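Local coordinates for protein KLLA0C04147p (Kluyveromyces lactis, PDB 5H2A) that probably takes part in sterol binding and transfer as an OSBP-family protein, this chain being its ankyrin-repeat domain, at residues 51-55 and 70-74. Numbering follows the deposited sequence.
Sequences FELIL and IVQNW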
ATOM      1  N   PHE A  51     -16.760   8.070  12.895  1.00 16.07           N
ATOM      2  CA  PHE A  51     -16.183   9.019  11.945  1.00 15.84           C
ATOM      3  C   PHE A  51     -15.302   8.313  10.916  1.00 21.25           C
ATOM      4  O   PHE A  51     -15.353   8.630   9.717  1.00 16.27           O
ATOM      5  CB  PHE A  51     -15.358  10.089  12.662  1.00 15.37           C
ATOM      6  CG  PHE A  51     -14.703  11.055  11.704  1.00 13.26           C
ATOM      7  CD1 PHE A  51     -15.416  12.141  11.219  1.00 17.82           C
ATOM      8  CD2 PHE A  51     -13.406  10.849  11.261  1.00 15.56           C
ATOM      9  CE1 PHE A  51     -14.846  13.010  10.293  1.00 20.74           C
ATOM     10  CE2 PHE A  51     -12.811  11.729  10.346  1.00 23.50           C
ATOM     11  CZ  PHE A  51     -13.533  12.811   9.865  1.00 22.91           C
ATOM     12  N   GLU A  52     -14.477   7.359  11.361  1.00 16.36           N
ATOM     13  CA  GLU A  52     -13.531   6.812  10.399  1.00 15.89           C
ATOM     14  C   GLU A  52     -14.188   5.882   9.371  1.00 15.30           C
ATOM     15  O   GLU A  52     -13.512   5.475   8.425  1.00 17.94           O
ATOM     16  CB  GLU A  52     -12.385   6.099  11.135  1.00 21.69           C
ATOM     17  CG  GLU A  52     -12.785   4.903  11.966  1.00 35.55           C
ATOM     18  CD  GLU A  52     -11.659   4.439  12.901  1.00 44.67           C
ATOM     19  OE1 GLU A  52     -11.780   3.318  13.446  1.00 48.84           O
ATOM     20  OE2 GLU A  52     -10.670   5.199  13.091  1.00 43.57           O
ATOM     21  N   LEU A  53     -15.478   5.582   9.495  1.00 13.44           N
ATOM     22  CA  LEU A  53     -16.206   4.809   8.501  1.00 13.94           C
ATOM     23  C   LEU A  53     -17.042   5.665   7.559  1.00 16.42           C
ATOM     24  O   LEU A  53     -17.806   5.109   6.769  1.00 16.63           O
ATOM     25  CB  LEU A  53     -17.128   3.789   9.194  1.00 14.13           C
ATOM     26  CG  LEU A  53     -16.448   2.714  10.059  1.00 19.40           C
ATOM     27  CD1 LEU A  53     -17.466   1.804  10.740  1.00 25.70           C
ATOM     28  CD2 LEU A  53     -15.480   1.898   9.214  1.00 21.14           C
ATOM     29  N   ILE A  54     -16.943   6.994   7.641  1.00 14.59           N
ATOM     30  CA  ILE A  54     -17.848   7.857   6.877  1.00 15.81           C
ATOM     31  C   ILE A  54     -17.752   7.565   5.387  1.00 14.91           C
ATOM     32  O   ILE A  54     -18.764   7.585   4.672  1.00 14.87           O
ATOM     33  CB  ILE A  54     -17.553   9.337   7.169  1.00 16.62           C
ATOM     34  CG1 ILE A  54     -18.171   9.754   8.502  1.00 19.73           C
ATOM     35  CG2 ILE A  54     -18.119  10.239   6.058  1.00 18.18           C
ATOM     36  CD1 ILE A  54     -17.774  11.177   8.890  1.00 24.63           C
ATOM     37  N   LEU A  55     -16.539   7.286   4.887  1.00 16.26           N
ATOM     38  CA  LEU A  55     -16.449   6.970   3.463  1.00 19.61           C
ATOM     39  C   LEU A  55     -17.118   5.634   3.144  1.00 16.61           C
ATOM     40  O   LEU A  55     -17.710   5.485   2.067  1.00 16.82           O
ATOM     41  CB  LEU A  55     -14.987   6.979   2.996  1.00 20.07           C
ATOM     42  CG  LEU A  55     -14.728   6.927   1.491  1.00 19.00           C
ATOM     43  CD1 LEU A  55     -15.542   7.973   0.729  1.00 18.67           C
ATOM     44  CD2 LEU A  55     -13.215   7.121   1.219  1.00 18.88           C
ATOM     45  N   ILE A  70     -15.825  14.380  -0.168  1.00 16.48           N
ATOM     46  CA  ILE A  70     -15.188  13.754   0.991  1.00 14.80           C
ATOM     47  C   ILE A  70     -13.778  13.299   0.633  1.00 16.83           C
ATOM     48  O   ILE A  70     -12.821  13.516   1.389  1.00 20.19           O
ATOM     49  CB  ILE A  70     -16.038  12.573   1.501  1.00 16.43           C
ATOM     50  CG1 ILE A  70     -17.340  13.072   2.150  1.00 14.81           C
ATOM     51  CG2 ILE A  70     -15.237  11.718   2.489  1.00 16.49           C
ATOM     52  CD1 ILE A  70     -18.383  11.938   2.297  1.00 18.31           C
ATOM     53  N   VAL A  71     -13.634  12.644  -0.522  1.00 16.37           N
ATOM     54  CA  VAL A  71     -12.324  12.133  -0.932  1.00 13.66           C
ATOM     55  C   VAL A  71     -11.356  13.287  -1.153  1.00 20.00           C
ATOM     56  O   VAL A  71     -10.215  13.266  -0.673  1.00 19.46           O
ATOM     57  CB  VAL A  71     -12.457  11.261  -2.196  1.00 17.75           C
ATOM     58  CG1 VAL A  71     -11.069  11.008  -2.821  1.00 21.04           C
ATOM     59  CG2 VAL A  71     -13.189   9.939  -1.872  1.00 15.70           C
ATOM     60  N   GLN A  72     -11.807  14.326  -1.868  1.00 19.17           N
ATOM     61  CA  GLN A  72     -10.908  15.429  -2.191  1.00 22.50           C
ATOM     62  C   GLN A  72     -10.495  16.200  -0.943  1.00 24.80           C
ATOM     63  O   GLN A  72      -9.333  16.614  -0.815  1.00 21.21           O
ATOM     64  CB  GLN A  72     -11.567  16.359  -3.209  1.00 24.62           C
ATOM     65  CG  GLN A  72     -10.668  17.509  -3.641  1.00 39.83           C
ATOM     66  CD  GLN A  72      -9.292  17.038  -4.098  1.00 52.58           C
ATOM     67  OE1 GLN A  72      -9.172  16.259  -5.052  1.00 53.90           O
ATOM     68  NE2 GLN A  72      -8.245  17.505  -3.416  1.00 52.84           N
ATOM     69  N   ASN A  73     -11.417  16.396  -0.005  1.00 17.87           N
ATOM     70  CA  ASN A  73     -11.154  17.295   1.119  1.00 19.13           C
ATOM     71  C   ASN A  73     -10.616  16.615   2.372  1.00 22.29           C
ATOM     72  O   ASN A  73      -9.942  17.282   3.174  1.00 19.89           O
ATOM     73  CB  ASN A  73     -12.421  18.067   1.469  1.00 22.67           C
ATOM     74  CG  ASN A  73     -12.807  19.032   0.372  1.00 33.24           C
ATOM     75  OD1 ASN A  73     -11.995  19.857  -0.042  1.00 34.82           O
ATOM     76  ND2 ASN A  73     -14.012  18.887  -0.155  1.00 26.40           N
ATOM     77  N   TRP A  74     -10.897  15.333   2.584  1.00 17.86           N
ATOM     78  CA  TRP A  74     -10.498  14.674   3.820  1.00 16.45           C
ATOM     79  C   TRP A  74      -9.529  13.502   3.666  1.00 20.83           C
ATOM     80  O   TRP A  74      -9.147  12.926   4.683  1.00 18.91           O
ATOM     81  CB  TRP A  74     -11.724  14.155   4.579  1.00 17.19           C
ATOM     82  CG  TRP A  74     -12.667  15.214   5.114  1.00 16.73           C
ATOM     83  CD1 TRP A  74     -12.491  16.560   5.132  1.00 16.91           C
ATOM     84  CD2 TRP A  74     -13.957  14.961   5.691  1.00 17.05           C
ATOM     85  NE1 TRP A  74     -13.608  17.181   5.704  1.00 18.18           N
ATOM     86  CE2 TRP A  74     -14.517  16.207   6.046  1.00 18.50           C
ATOM     87  CE3 TRP A  74     -14.689  13.790   5.943  1.00 21.63           C
ATOM     88  CZ2 TRP A  74     -15.776  16.318   6.649  1.00 21.47           C
ATOM     89  CZ3 TRP A  74     -15.957  13.900   6.542  1.00 23.21           C
ATOM     90  CH2 TRP A  74     -16.482  15.154   6.885  1.00 23.29           C
TER
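Ile54 touches both Ile70 and Trp74 with its two branches, so its side chain is the one to follow. The bond to CB is directed at 70-74, and there the chain splits. CG2 goes one way and meets CD1 of Ile70 at 4.1 Å, the two side chains crossing at about a right angle. CG1 lies beside the backbone N (chi1 -79°) and, with the chain then extended, carries CD1 to CZ3 of Trp74, 4.0 Å away. The same CZ3 is reached by Phe51 CE1, again at 4.0 Å. The Phe51 ring and the six-membered ring of Trp74 are tilted by 38°, centroids 5.6 Å apart, with Phe51 CZ above one indole face near its rim. One helical turn before Trp74, Ile70 turns its CG2 to Leu55 CD1; Leu55 CD1 also touches Val71 CG2 at 4.0 Å. Helix 28-38 joins through Ile35 on Ile54, Leu31 on Ile70 and Cys32 on Trp74. In this N-terminal part of the Osh1 ankyrin-repeat domain, the end of helix 45-51 and the start of helix 54-61, joined by a type I turn, pack on the end of helix 64-74. All six touching residues are buried and meet through carbon alone, consistent with an interface resting on hydrophobic burial rather than polar pairing.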